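Local coordinates for putative oxidoreductase molybdopterin-binding subunit (Sulfolobus tokodaii, PDB 4ZOH), which probably serves as the subunit of a xanthine dehydrogenase/aldehyde oxidase-type oxidoreductase that binds the molybdenum cofactor in its pterin cytosine dinucleotide form, at residues G445-F450 and I465-G470; A423-K428 and I433-G438; T437-H442 and S484-I489; F450-A455 and V597-L602. All blocks are in the same frame, centred on the assembly; numbering follows the deposited sequence.

Contact 1: residues G445-F450 and I465-G470. With MCN (pterin cytosine dinucleotide), chain D.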
# COMPACT_ATOMS: atom_id res chain seq x y z
N GLY A 445 -13.67 5.99 -19.81
CA GLY A 445 -12.58 6.16 -20.77
C GLY A 445 -12.17 7.57 -21.15
O GLY A 445 -11.58 7.77 -22.23
N ASP A 446 -12.47 8.56 -20.30
CA ASP A 446 -12.12 9.96 -20.58
C ASP A 446 -10.64 10.18 -20.66
O ASP A 446 -10.21 11.14 -21.32
CB ASP A 446 -12.69 10.95 -19.54
CG ASP A 446 -14.15 10.84 -19.45
OD1 ASP A 446 -14.83 11.45 -20.28
OD2 ASP A 446 -14.64 10.03 -18.67
N ALA A 447 -9.87 9.35 -19.98
CA ALA A 447 -8.42 9.57 -19.96
C ALA A 447 -7.87 9.40 -21.42
O ALA A 447 -6.98 10.14 -21.83
CB ALA A 447 -7.72 8.63 -18.97
N THR A 448 -8.37 8.41 -22.15
CA THR A 448 -7.98 8.24 -23.58
C THR A 448 -8.37 9.50 -24.35
O THR A 448 -7.56 10.04 -25.08
CB THR A 448 -8.67 7.02 -24.20
OG1 THR A 448 -8.11 5.85 -23.62
CG2 THR A 448 -8.45 6.98 -25.69
N ALA A 449 -9.59 9.99 -24.15
CA ALA A 449 -10.01 11.22 -24.80
C ALA A 449 -9.13 12.39 -24.41
O ALA A 449 -8.74 13.25 -25.28
CB ALA A 449 -11.51 11.47 -24.57
N PHE A 450 -8.64 12.37 -23.16
CA PHE A 450 -7.81 13.49 -22.72
C PHE A 450 -6.46 13.43 -23.40
O PHE A 450 -5.84 14.46 -23.75
CB PHE A 450 -7.71 13.56 -21.17
CG PHE A 450 -9.01 13.89 -20.50
CD1 PHE A 450 -10.01 14.63 -21.18
CD2 PHE A 450 -9.24 13.52 -19.20
CE1 PHE A 450 -11.24 14.95 -20.55
CE2 PHE A 450 -10.45 13.87 -18.55
CZ PHE A 450 -11.43 14.57 -19.23
N ILE A 465 1.68 11.05 -23.58
CA ILE A 465 0.81 11.75 -22.66
C ILE A 465 0.23 10.71 -21.70
O ILE A 465 -0.75 10.04 -22.01
CB ILE A 465 -0.39 12.47 -23.36
CG1 ILE A 465 -0.00 13.34 -24.63
CG2 ILE A 465 -1.26 13.21 -22.32
CD1 ILE A 465 1.04 14.43 -24.37
N GLU A 466 0.88 10.55 -20.56
CA GLU A 466 0.33 9.80 -19.46
C GLU A 466 -0.83 10.63 -18.82
O GLU A 466 -0.67 11.81 -18.59
CB GLU A 466 1.39 9.54 -18.39
CG GLU A 466 0.81 8.55 -17.31
CD GLU A 466 1.66 8.33 -16.05
OE1 GLU A 466 2.76 8.93 -15.84
OE2 GLU A 466 1.20 7.48 -15.23
N VAL A 467 -1.96 9.99 -18.55
CA VAL A 467 -3.07 10.68 -17.97
C VAL A 467 -3.39 10.07 -16.60
O VAL A 467 -3.60 8.83 -16.50
CB VAL A 467 -4.32 10.60 -18.87
CG1 VAL A 467 -5.50 11.40 -18.26
CG2 VAL A 467 -3.99 11.14 -20.26
N ARG A 468 -3.43 10.94 -15.56
CA ARG A 468 -3.66 10.53 -14.15
C ARG A 468 -4.83 11.30 -13.57
O ARG A 468 -5.19 12.36 -14.07
CB ARG A 468 -2.37 10.81 -13.36
CG ARG A 468 -1.21 9.92 -13.79
CD ARG A 468 -1.36 8.54 -13.16
NE ARG A 468 -1.09 8.66 -11.71
CZ ARG A 468 -1.96 8.45 -10.71
NH1 ARG A 468 -3.20 8.11 -10.99
NH2 ARG A 468 -1.57 8.65 -9.43
N TRP A 469 -5.46 10.77 -12.52
CA TRP A 469 -6.56 11.43 -11.82
C TRP A 469 -6.76 10.75 -10.46
O TRP A 469 -6.19 9.68 -10.26
CB TRP A 469 -7.89 11.27 -12.63
CG TRP A 469 -8.46 9.86 -12.79
CD1 TRP A 469 -9.41 9.30 -12.01
CD2 TRP A 469 -8.16 8.88 -13.81
NE1 TRP A 469 -9.72 8.04 -12.45
CE2 TRP A 469 -8.95 7.75 -13.55
CE3 TRP A 469 -7.26 8.84 -14.89
CZ2 TRP A 469 -8.93 6.58 -14.34
CZ3 TRP A 469 -7.21 7.65 -15.70
CH2 TRP A 469 -8.07 6.53 -15.40
N GLY A 470 -7.60 11.35 -9.57
CA GLY A 470 -8.13 10.61 -8.44
C GLY A 470 -7.26 10.60 -7.18
O GLY A 470 -7.50 9.82 -6.30
N1 MCN D . -17.49 11.07 -25.68
C2 MCN D . -16.96 11.52 -26.88
N3 MCN D . -17.53 12.58 -27.55
C4 MCN D . -18.66 13.18 -27.01
C5 MCN D . -19.20 12.73 -25.81
C6 MCN D . -18.60 11.67 -25.12
O2 MCN D . -15.96 11.02 -27.40
N4 MCN D . -19.18 14.19 -27.67
C1' MCN D . -16.81 9.95 -25.02
C2D MCN D . -15.78 10.50 -24.03
O2' MCN D . -14.50 10.62 -24.58
C3' MCN D . -15.71 9.41 -22.99
C4D MCN D . -17.15 9.15 -22.84
O4D MCN D . -17.70 9.21 -24.22
O3' MCN D . -15.07 8.27 -23.44
C5' MCN D . -17.39 10.35 -21.94
O5' MCN D . -18.66 10.62 -21.81
PA MCN D . -19.21 12.00 -21.16
O1A MCN D . -18.30 13.13 -21.00
O2A MCN D . -20.46 12.12 -21.99
O3A MCN D . -19.71 11.30 -19.71
PB MCN D . -18.69 11.13 -18.47
O1B MCN D . -18.75 12.41 -17.65
O2B MCN D . -17.34 10.66 -18.80
O3B MCN D . -19.41 9.97 -17.76
C10 MCN D . -20.44 10.15 -16.75
C9' MCN D . -21.64 9.29 -17.06
C8' MCN D . -22.58 9.22 -15.98
S8' MCN D . -23.24 10.70 -15.30
C7' MCN D . -23.09 8.04 -15.53
S7' MCN D . -24.36 7.94 -14.28
C6' MCN D . -22.73 6.77 -16.12
C7 MCN D . -22.10 6.98 -17.53
O9' MCN D . -21.13 8.00 -17.40
N5' MCN D . -21.89 5.94 -15.25
C4A MCN D . -20.96 5.00 -15.74
N8' MCN D . -21.44 5.73 -18.00
C4B MCN D . -20.77 4.90 -17.14
N1' MCN D . -19.94 4.00 -17.68
C2' MCN D . -19.23 3.22 -16.88
N2' MCN D . -18.40 2.36 -17.45
N3' MCN D . -19.35 3.25 -15.45
C4' MCN D . -20.25 4.15 -14.85
O4' MCN D . -20.38 4.18 -13.59
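The first turn of helix 446-458, with Gly445 as its N-cap, lies against strand 465-468 so closely that the CA atoms of Ala447 and Val467 are 5.8 Å apart. The methyl of Ala447 does most of the touching: its CB is 3.6 Å from CG1 of Val467 and 3.5 Å from CZ3 of Trp469, whose six-membered ring meets the methyl obliquely. The second branch of Val467 reaches the helix backbone, with CG2 3.5 Å from Ala447 O. One turn on, Phe450 adds its CB, 4.2 Å from Val467 CG1, and this same methyl sits at the edge of the phenyl ring, near its plane. Asp446 serves the cofactor instead: its CG lies beside the backbone N, anti to the carbonyl carbon (chi1 -57°), and OD2 is 2.8 Å from the phosphate oxygen O2B of the cofactor, close enough that one of the two acid groups probably carries a proton. With an alanine here, O2B would probably lose this carboxyl neighbour and a gap would open beside the pyrophosphate. Strand 433-437, helix 446-458 and strand 465-468 form a beta-alpha-beta unit, with the cofactor at the start of its helix.

Contact 2: residues A423-K428 and I433-G438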
# COMPACT_ATOMS: atom_id res chain seq x y z
N ALA A 423 -7.25 20.99 -14.83
CA ALA A 423 -6.30 20.10 -15.48
C ALA A 423 -4.93 20.64 -15.13
O ALA A 423 -4.74 21.89 -15.20
CB ALA A 423 -6.52 20.08 -17.03
N ARG A 424 -4.00 19.72 -14.82
CA ARG A 424 -2.61 20.10 -14.62
C ARG A 424 -1.78 19.37 -15.69
O ARG A 424 -2.02 18.21 -15.89
CB ARG A 424 -2.17 19.70 -13.17
CG ARG A 424 -0.69 19.52 -12.95
CD ARG A 424 -0.32 19.15 -11.51
NE ARG A 424 1.15 18.99 -11.42
CZ ARG A 424 1.80 17.94 -10.93
NH1 ARG A 424 1.18 16.91 -10.39
NH2 ARG A 424 3.12 17.96 -10.94
N ILE A 425 -0.81 20.04 -16.34
CA ILE A 425 0.12 19.32 -17.19
C ILE A 425 1.54 19.67 -16.77
O ILE A 425 1.85 20.82 -16.55
CB ILE A 425 -0.17 19.54 -18.74
CG1 ILE A 425 0.56 18.54 -19.60
CG2 ILE A 425 0.23 20.95 -19.18
CD1 ILE A 425 0.01 18.49 -21.06
N SER A 426 2.42 18.69 -16.73
CA SER A 426 3.74 18.97 -16.19
C SER A 426 4.84 18.30 -16.98
O SER A 426 4.69 17.13 -17.37
CB SER A 426 3.72 18.43 -14.76
OG SER A 426 4.97 18.55 -14.17
N VAL A 427 5.99 18.93 -17.13
CA VAL A 427 7.07 18.29 -17.91
C VAL A 427 8.32 18.18 -17.10
O VAL A 427 8.80 19.19 -16.54
CB VAL A 427 7.38 19.08 -19.22
CG1 VAL A 427 8.46 18.38 -20.05
CG2 VAL A 427 6.07 19.30 -20.01
N LYS A 428 8.89 16.97 -17.02
CA LYS A 428 10.05 16.75 -16.13
C LYS A 428 11.34 17.13 -16.96
O LYS A 428 11.27 17.29 -18.19
CB LYS A 428 10.13 15.30 -15.68
CG LYS A 428 8.89 14.80 -14.90
CD LYS A 428 9.13 13.53 -14.10
CE LYS A 428 7.99 13.33 -13.04
NZ LYS A 428 8.03 14.43 -12.02
N ILE A 433 6.03 13.85 -20.00
CA ILE A 433 4.84 14.66 -19.80
C ILE A 433 3.78 13.87 -19.06
O ILE A 433 3.44 12.74 -19.47
CB ILE A 433 4.22 15.10 -21.17
CG1 ILE A 433 5.20 16.00 -21.97
CG2 ILE A 433 2.86 15.82 -20.98
CD1 ILE A 433 4.83 16.04 -23.48
N THR A 434 3.18 14.52 -18.06
CA THR A 434 2.02 13.97 -17.34
C THR A 434 0.92 14.99 -17.32
O THR A 434 1.13 16.16 -17.01
CB THR A 434 2.41 13.56 -15.88
OG1 THR A 434 3.66 12.87 -15.93
CG2 THR A 434 1.33 12.62 -15.20
N LEU A 435 -0.26 14.51 -17.70
CA LEU A 435 -1.47 15.25 -17.67
C LEU A 435 -2.33 14.73 -16.49
O LEU A 435 -2.54 13.54 -16.38
CB LEU A 435 -2.23 15.07 -19.00
CG LEU A 435 -3.63 15.65 -19.05
CD1 LEU A 435 -3.54 17.17 -19.14
CD2 LEU A 435 -4.34 15.08 -20.27
N VAL A 436 -2.84 15.63 -15.65
CA VAL A 436 -3.74 15.22 -14.55
C VAL A 436 -5.08 15.90 -14.75
O VAL A 436 -5.15 17.10 -15.14
CB VAL A 436 -3.14 15.53 -13.14
CG1 VAL A 436 -3.99 14.89 -12.04
CG2 VAL A 436 -1.67 15.10 -13.03
N THR A 437 -6.17 15.13 -14.61
CA THR A 437 -7.52 15.73 -14.69
C THR A 437 -8.14 15.82 -13.28
O THR A 437 -7.86 14.94 -12.48
CB THR A 437 -8.43 14.93 -15.61
OG1 THR A 437 -9.72 15.51 -15.58
CG2 THR A 437 -8.57 13.39 -15.25
N GLY A 438 -8.95 16.86 -13.00
CA GLY A 438 -9.67 16.95 -11.72
C GLY A 438 -10.98 16.16 -11.76
O GLY A 438 -11.64 15.96 -10.71
O HOH W 1 5.68 14.53 -15.98
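The guanidinium of Arg424 is met obliquely by a methyl of Val436, CG2 lying 4.3 Å from NH1, while its N-H groups go to partners beyond the two strands. NH2 forms a salt bridge with Asp553, and NH1 donates to Ile474 O of its own chain and to the carbonyl of Glu473 of the second subunit, so the flat group is tied down at a subunit interface. Ser426, on the same face of the sheet, sends its OG to that same Asp553 carboxylate. Strands 420-427 and 433-437 form a beta hairpin, their short segments antiparallel at 168°. Arg424 and Val436 make one hydrogen-bonded pair, with Val436 N giving a nearly straight bond of 2.7 Å to Arg424 O; Ser426 and Thr434 make the next, with Ser426 N 2.9 Å from Thr434 O. Toward the hairpin turn a water donates to Ser426 O at 3.1 Å and is also bound to Thr434 OG1, a hydroxyl that has Lys432 NZ as a further partner. The other face, with Ile425, Val427, Ile433 and Leu435, is largely apolar. Ile433 stands between two neighbours: its CG2 crosses Ile425 at 3.8 Å from CG1, and its CG1 runs alongside Val427, 3.9 Å from CG2. CG1 of Ile425 lies anti to the backbone N (chi1 -166°), which carries the chain over to the Ile433 methyl. Leu435 adds CD1 against Ile425 CB at 4.1 Å, and helix 486-512 packs here through Leu501 and Val494.

Contact 3: residues T437-H442 and S484-I489. With MCN (pterin cytosine dinucleotide), chain D.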
# COMPACT_ATOMS: atom_id res chain seq x y z
N THR A 437 -6.17 15.13 -14.61
CA THR A 437 -7.52 15.73 -14.69
C THR A 437 -8.14 15.82 -13.28
O THR A 437 -7.86 14.94 -12.48
CB THR A 437 -8.43 14.93 -15.61
OG1 THR A 437 -9.72 15.51 -15.58
CG2 THR A 437 -8.57 13.39 -15.25
N GLY A 438 -8.95 16.86 -13.00
CA GLY A 438 -9.67 16.95 -11.72
C GLY A 438 -10.98 16.16 -11.76
O GLY A 438 -11.64 15.96 -10.71
N THR A 439 -11.33 15.65 -12.95
CA THR A 439 -12.49 14.70 -13.00
C THR A 439 -12.11 13.33 -12.35
O THR A 439 -10.98 13.16 -11.84
CB THR A 439 -12.99 14.50 -14.43
OG1 THR A 439 -11.95 13.92 -15.24
CG2 THR A 439 -13.39 15.90 -15.00
N GLY A 440 -13.04 12.41 -12.29
CA GLY A 440 -12.78 11.16 -11.64
C GLY A 440 -13.37 9.97 -12.46
O GLY A 440 -14.34 9.35 -12.02
N PRO A 441 -12.83 9.68 -13.67
CA PRO A 441 -13.42 8.56 -14.48
C PRO A 441 -13.42 7.27 -13.71
O PRO A 441 -12.52 7.01 -12.92
CB PRO A 441 -12.45 8.44 -15.67
CG PRO A 441 -11.70 9.75 -15.71
CD PRO A 441 -11.71 10.36 -14.34
N HIS A 442 -14.43 6.48 -13.96
CA HIS A 442 -14.70 5.19 -13.32
C HIS A 442 -15.34 4.23 -14.33
O HIS A 442 -16.34 3.50 -14.03
CB HIS A 442 -15.56 5.31 -12.04
CG HIS A 442 -16.71 6.26 -12.17
ND1 HIS A 442 -16.56 7.63 -12.06
CD2 HIS A 442 -18.03 6.03 -12.41
CE1 HIS A 442 -17.75 8.21 -12.16
NE2 HIS A 442 -18.66 7.27 -12.40
N SER A 484 -22.56 13.80 -17.27
CA SER A 484 -22.01 13.67 -18.61
C SER A 484 -21.22 14.92 -18.96
O SER A 484 -21.39 15.54 -20.02
CB SER A 484 -23.13 13.37 -19.58
OG SER A 484 -23.88 12.22 -19.15
N ARG A 485 -20.32 15.26 -18.04
CA ARG A 485 -19.58 16.50 -18.08
C ARG A 485 -18.12 16.27 -18.36
O ARG A 485 -17.40 17.21 -18.68
CB ARG A 485 -19.74 17.26 -16.70
CG ARG A 485 -18.91 16.64 -15.55
CD ARG A 485 -19.31 17.20 -14.14
NE ARG A 485 -18.97 18.61 -14.03
CZ ARG A 485 -17.72 19.08 -13.85
NH1 ARG A 485 -16.72 18.21 -13.72
NH2 ARG A 485 -17.47 20.41 -13.79
N THR A 486 -17.66 15.04 -18.26
CA THR A 486 -16.20 14.86 -18.16
C THR A 486 -15.44 15.19 -19.44
O THR A 486 -14.46 15.98 -19.40
CB THR A 486 -15.84 13.47 -17.69
OG1 THR A 486 -16.51 13.24 -16.45
CG2 THR A 486 -14.38 13.34 -17.53
N VAL A 487 -15.87 14.63 -20.58
CA VAL A 487 -15.06 14.94 -21.78
C VAL A 487 -15.23 16.44 -22.16
O VAL A 487 -14.30 17.09 -22.64
CB VAL A 487 -15.33 13.97 -22.98
CG1 VAL A 487 -16.62 14.36 -23.70
CG2 VAL A 487 -14.11 14.00 -23.93
N THR A 488 -16.40 16.99 -21.89
CA THR A 488 -16.68 18.38 -22.30
C THR A 488 -16.00 19.40 -21.39
O THR A 488 -15.21 20.23 -21.86
CB THR A 488 -18.19 18.58 -22.35
OG1 THR A 488 -18.71 17.63 -23.24
CG2 THR A 488 -18.58 19.98 -22.91
N ILE A 489 -16.38 19.39 -20.11
CA ILE A 489 -15.81 20.36 -19.14
C ILE A 489 -14.37 20.00 -18.74
O ILE A 489 -13.42 20.87 -18.72
CB ILE A 489 -16.71 20.46 -17.89
CG1 ILE A 489 -18.18 20.73 -18.26
CG2 ILE A 489 -16.19 21.58 -16.99
CD1 ILE A 489 -18.42 21.87 -19.28
N1 MCN D . -17.49 11.07 -25.68
C2 MCN D . -16.96 11.52 -26.88
N3 MCN D . -17.53 12.58 -27.55
C4 MCN D . -18.66 13.18 -27.01
C5 MCN D . -19.20 12.73 -25.81
C6 MCN D . -18.60 11.67 -25.12
O2 MCN D . -15.96 11.02 -27.40
N4 MCN D . -19.18 14.19 -27.67
C1' MCN D . -16.81 9.95 -25.02
C2D MCN D . -15.78 10.50 -24.03
O2' MCN D . -14.50 10.62 -24.58
C3' MCN D . -15.71 9.41 -22.99
C4D MCN D . -17.15 9.15 -22.84
O4D MCN D . -17.70 9.21 -24.22
O3' MCN D . -15.07 8.27 -23.44
C5' MCN D . -17.39 10.35 -21.94
O5' MCN D . -18.66 10.62 -21.81
PA MCN D . -19.21 12.00 -21.16
O1A MCN D . -18.30 13.13 -21.00
O2A MCN D . -20.46 12.12 -21.99
O3A MCN D . -19.71 11.30 -19.71
PB MCN D . -18.69 11.13 -18.47
O1B MCN D . -18.75 12.41 -17.65
O2B MCN D . -17.34 10.66 -18.80
O3B MCN D . -19.41 9.97 -17.76
C10 MCN D . -20.44 10.15 -16.75
C9' MCN D . -21.64 9.29 -17.06
C8' MCN D . -22.58 9.22 -15.98
S8' MCN D . -23.24 10.70 -15.30
C7' MCN D . -23.09 8.04 -15.53
S7' MCN D . -24.36 7.94 -14.28
C6' MCN D . -22.73 6.77 -16.12
C7 MCN D . -22.10 6.98 -17.53
O9' MCN D . -21.13 8.00 -17.40
N5' MCN D . -21.89 5.94 -15.25
C4A MCN D . -20.96 5.00 -15.74
N8' MCN D . -21.44 5.73 -18.00
C4B MCN D . -20.77 4.90 -17.14
N1' MCN D . -19.94 4.00 -17.68
C2' MCN D . -19.23 3.22 -16.88
N2' MCN D . -18.40 2.36 -17.45
N3' MCN D . -19.35 3.25 -15.45
C4' MCN D . -20.25 4.15 -14.85
O4' MCN D . -20.38 4.18 -13.59
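At the pyrophosphate-binding start of helix 486-512, Thr486 meets Thr439 of the loop that follows strand 433-437. The two side chains cross, with CG2 of Thr486 3.4 Å from Thr439 OG1 and close to its CB and CG2 as well. That hydroxyl turns back to the end of strand 433-437, donating to Thr437 OG1 at 2.8 Å. With Thr486 CG2 anti to the backbone N and OG1 anti to the carbonyl carbon (chi1 -56°), the methyl faces Thr439 while the hydroxyl faces the cofactor. This is a helix N-terminus used as an anion site: O1B, on the phosphate next to the pterin half, accepts from Thr486 OG1 at 2.7 Å and Thr486 N at 2.9 Å, with a weak third bond from Arg485 N. The other phosphate gives O1A to Val487 N, also at 2.9 Å, and the helix end is likely to add to the favourable field. The guanidinium of Arg485 turns elsewhere, to a salt bridge with Glu421, and meets Thr439 CG2 only obliquely. Further along the loop, His442 ND1 donates at 2.8 Å to Gly440 O, which lies near the ring plane and so fixes the ring's turn; the CD2 edge comes 3.2 Å from the pterin oxygen O4'. A leucine in its place would probably leave Gly440 O without this donor and the pterin without the flat ring edge. Gly440 O has Gln208 NE2 as a second donor.

Contact 4: residues F450-A455 and V597-L602. With MCN (pterin cytosine dinucleotide), chain D.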
# COMPACT_ATOMS: atom_id res chain seq x y z
N PHE A 450 -8.64 12.37 -23.16
CA PHE A 450 -7.81 13.49 -22.72
C PHE A 450 -6.46 13.43 -23.40
O PHE A 450 -5.84 14.46 -23.75
CB PHE A 450 -7.71 13.56 -21.17
CG PHE A 450 -9.01 13.89 -20.50
CD1 PHE A 450 -10.01 14.63 -21.18
CD2 PHE A 450 -9.24 13.52 -19.20
CE1 PHE A 450 -11.24 14.95 -20.55
CE2 PHE A 450 -10.45 13.87 -18.55
CZ PHE A 450 -11.43 14.57 -19.23
N ALA A 451 -5.96 12.21 -23.55
CA ALA A 451 -4.67 11.99 -24.17
C ALA A 451 -4.76 12.41 -25.69
O ALA A 451 -3.89 13.10 -26.17
CB ALA A 451 -4.26 10.53 -24.01
N GLN A 452 -5.84 12.05 -26.38
CA GLN A 452 -6.12 12.51 -27.79
C GLN A 452 -6.13 14.06 -27.92
O GLN A 452 -5.45 14.64 -28.81
CB GLN A 452 -7.50 12.00 -28.26
CG GLN A 452 -7.65 10.50 -28.26
CD GLN A 452 -9.10 10.06 -28.52
OE1 GLN A 452 -9.75 9.53 -27.63
NE2 GLN A 452 -9.60 10.28 -29.78
N ILE A 453 -6.85 14.73 -27.01
CA ILE A 453 -6.87 16.21 -26.93
C ILE A 453 -5.47 16.81 -26.72
O ILE A 453 -5.03 17.66 -27.50
CB ILE A 453 -7.89 16.75 -25.91
CG1 ILE A 453 -9.30 16.43 -26.38
CG2 ILE A 453 -7.75 18.25 -25.68
CD1 ILE A 453 -10.35 16.53 -25.24
N ALA A 454 -4.75 16.36 -25.68
CA ALA A 454 -3.48 16.97 -25.35
C ALA A 454 -2.44 16.68 -26.45
O ALA A 454 -1.62 17.52 -26.74
CB ALA A 454 -2.95 16.52 -23.98
N ALA A 455 -2.46 15.47 -27.02
CA ALA A 455 -1.52 15.14 -28.07
C ALA A 455 -1.76 16.00 -29.36
O ALA A 455 -0.80 16.46 -29.96
CB ALA A 455 -1.55 13.64 -28.37
N VAL A 597 -17.68 14.62 -31.71
CA VAL A 597 -17.39 13.34 -31.09
C VAL A 597 -15.88 13.22 -30.96
O VAL A 597 -15.15 13.19 -31.96
CB VAL A 597 -18.05 12.16 -31.83
CG1 VAL A 597 -17.74 10.83 -31.12
CG2 VAL A 597 -19.56 12.33 -31.89
N ILE A 598 -15.38 13.19 -29.72
CA ILE A 598 -13.92 13.09 -29.46
C ILE A 598 -13.39 11.69 -29.83
O ILE A 598 -12.25 11.51 -30.38
CB ILE A 598 -13.60 13.47 -27.99
CG1 ILE A 598 -14.27 14.80 -27.59
CG2 ILE A 598 -12.11 13.48 -27.76
CD1 ILE A 598 -13.77 16.04 -28.34
N ASN A 599 -14.21 10.70 -29.58
CA ASN A 599 -13.79 9.32 -29.75
C ASN A 599 -15.05 8.47 -30.01
O ASN A 599 -15.78 8.10 -29.05
CB ASN A 599 -12.94 8.79 -28.58
CG ASN A 599 -12.36 7.37 -28.86
OD1 ASN A 599 -13.03 6.50 -29.42
ND2 ASN A 599 -11.15 7.13 -28.40
N PRO A 600 -15.30 8.16 -31.31
CA PRO A 600 -16.53 7.40 -31.69
C PRO A 600 -16.58 6.02 -31.10
O PRO A 600 -17.68 5.53 -30.85
CB PRO A 600 -16.46 7.32 -33.25
CG PRO A 600 -15.53 8.43 -33.64
CD PRO A 600 -14.65 8.81 -32.46
N LEU A 601 -15.43 5.37 -30.89
CA LEU A 601 -15.48 4.04 -30.28
C LEU A 601 -16.07 4.07 -28.83
O LEU A 601 -16.92 3.28 -28.46
CB LEU A 601 -14.06 3.43 -30.28
CG LEU A 601 -13.88 2.03 -29.71
CD1 LEU A 601 -14.57 0.96 -30.58
CD2 LEU A 601 -12.38 1.75 -29.56
N LEU A 602 -15.59 5.01 -28.04
CA LEU A 602 -15.91 5.22 -26.59
C LEU A 602 -17.28 5.84 -26.48
O LEU A 602 -18.08 5.41 -25.66
CB LEU A 602 -14.84 6.16 -25.99
CG LEU A 602 -13.74 5.30 -25.34
CD1 LEU A 602 -13.18 4.23 -26.29
CD2 LEU A 602 -12.67 6.28 -24.90
N1 MCN D . -17.49 11.07 -25.68
C2 MCN D . -16.96 11.52 -26.88
N3 MCN D . -17.53 12.58 -27.55
C4 MCN D . -18.66 13.18 -27.01
C5 MCN D . -19.20 12.73 -25.81
C6 MCN D . -18.60 11.67 -25.12
O2 MCN D . -15.96 11.02 -27.40
N4 MCN D . -19.18 14.19 -27.67
C1' MCN D . -16.81 9.95 -25.02
C2D MCN D . -15.78 10.50 -24.03
O2' MCN D . -14.50 10.62 -24.58
C3' MCN D . -15.71 9.41 -22.99
C4D MCN D . -17.15 9.15 -22.84
O4D MCN D . -17.70 9.21 -24.22
O3' MCN D . -15.07 8.27 -23.44
C5' MCN D . -17.39 10.35 -21.94
O5' MCN D . -18.66 10.62 -21.81
PA MCN D . -19.21 12.00 -21.16
O1A MCN D . -18.30 13.13 -21.00
O2A MCN D . -20.46 12.12 -21.99
O3A MCN D . -19.71 11.30 -19.71
PB MCN D . -18.69 11.13 -18.47
O1B MCN D . -18.75 12.41 -17.65
O2B MCN D . -17.34 10.66 -18.80
O3B MCN D . -19.41 9.97 -17.76
C10 MCN D . -20.44 10.15 -16.75
C9' MCN D . -21.64 9.29 -17.06
C8' MCN D . -22.58 9.22 -15.98
S8' MCN D . -23.24 10.70 -15.30
C7' MCN D . -23.09 8.04 -15.53
S7' MCN D . -24.36 7.94 -14.28
C6' MCN D . -22.73 6.77 -16.12
C7 MCN D . -22.10 6.98 -17.53
O9' MCN D . -21.13 8.00 -17.40
N5' MCN D . -21.89 5.94 -15.25
C4A MCN D . -20.96 5.00 -15.74
N8' MCN D . -21.44 5.73 -18.00
C4B MCN D . -20.77 4.90 -17.14
N1' MCN D . -19.94 4.00 -17.68
C2' MCN D . -19.23 3.22 -16.88
N2' MCN D . -18.40 2.36 -17.45
N3' MCN D . -19.35 3.25 -15.45
C4' MCN D . -20.25 4.15 -14.85
O4' MCN D . -20.38 4.18 -13.59
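With CG beside its backbone N (chi1 -60°) and the chain extended beyond, Gln452 reaches from helix 446-458 to Asn599, whose own CG lies anti to the backbone N (chi1 -173°) and turns the amide back to meet it. The two amides are nearly perpendicular, their planes 84° apart. Asn599 ND2 donates to Gln452 OE1 at 2.9 Å, the donor standing above the plane of the glutamine carbonyl while the acceptor lies close to the asparagine amide plane. Gln452 NE2 turns the other way and makes a weak bond of 3.0 Å to Ile598 O. Both amide nitrogens have further acceptors in the N-terminal stretch, Tyr2 O for Gln452 and Ile7 O for Asn599. Asn599 is also the N-cap of helix 600-619, its OD1 accepting from Leu602 N at 3.3 Å. This backbone binds the cytosine end of the dinucleotide: Ile598 N donates to N3 of the base at 3.1 Å and Asn599 N to its O2 at 2.8 Å, a pattern consistent with recognition of the base. CG1 of Ile453 also meets CG2 of Ile598 at 4.3 Å, an apolar touch beside the polar pair, and CB of Leu602 lies 3.3 Å from O3' of the ribose.

Helix 446-458 ties the set together. It carries one side of contacts 1 and 4, which share Phe450 and have centres about 10 Å apart; the end of that ring, CZ, also lies 3.3 Å from Thr486 O of contact 3. The sheet runs from contact 2 into contact 1, where Arg468 N and Leu435 O are 2.9 Å apart, probably hydrogen-bonded, and contact 3 starts on the last residues of that hairpin. Three contacts touch the dinucleotide: contact 1 at phosphate and ribose, contact 3 at the phosphates, ribose and pterin, contact 4 at cytosine and ribose. In contact 2 the Leu435 side chain stays about 12 Å from the bound pterin cytosine dinucleotide. In contact 3 the Arg485 side chain is about 9 Å from the molybdenum.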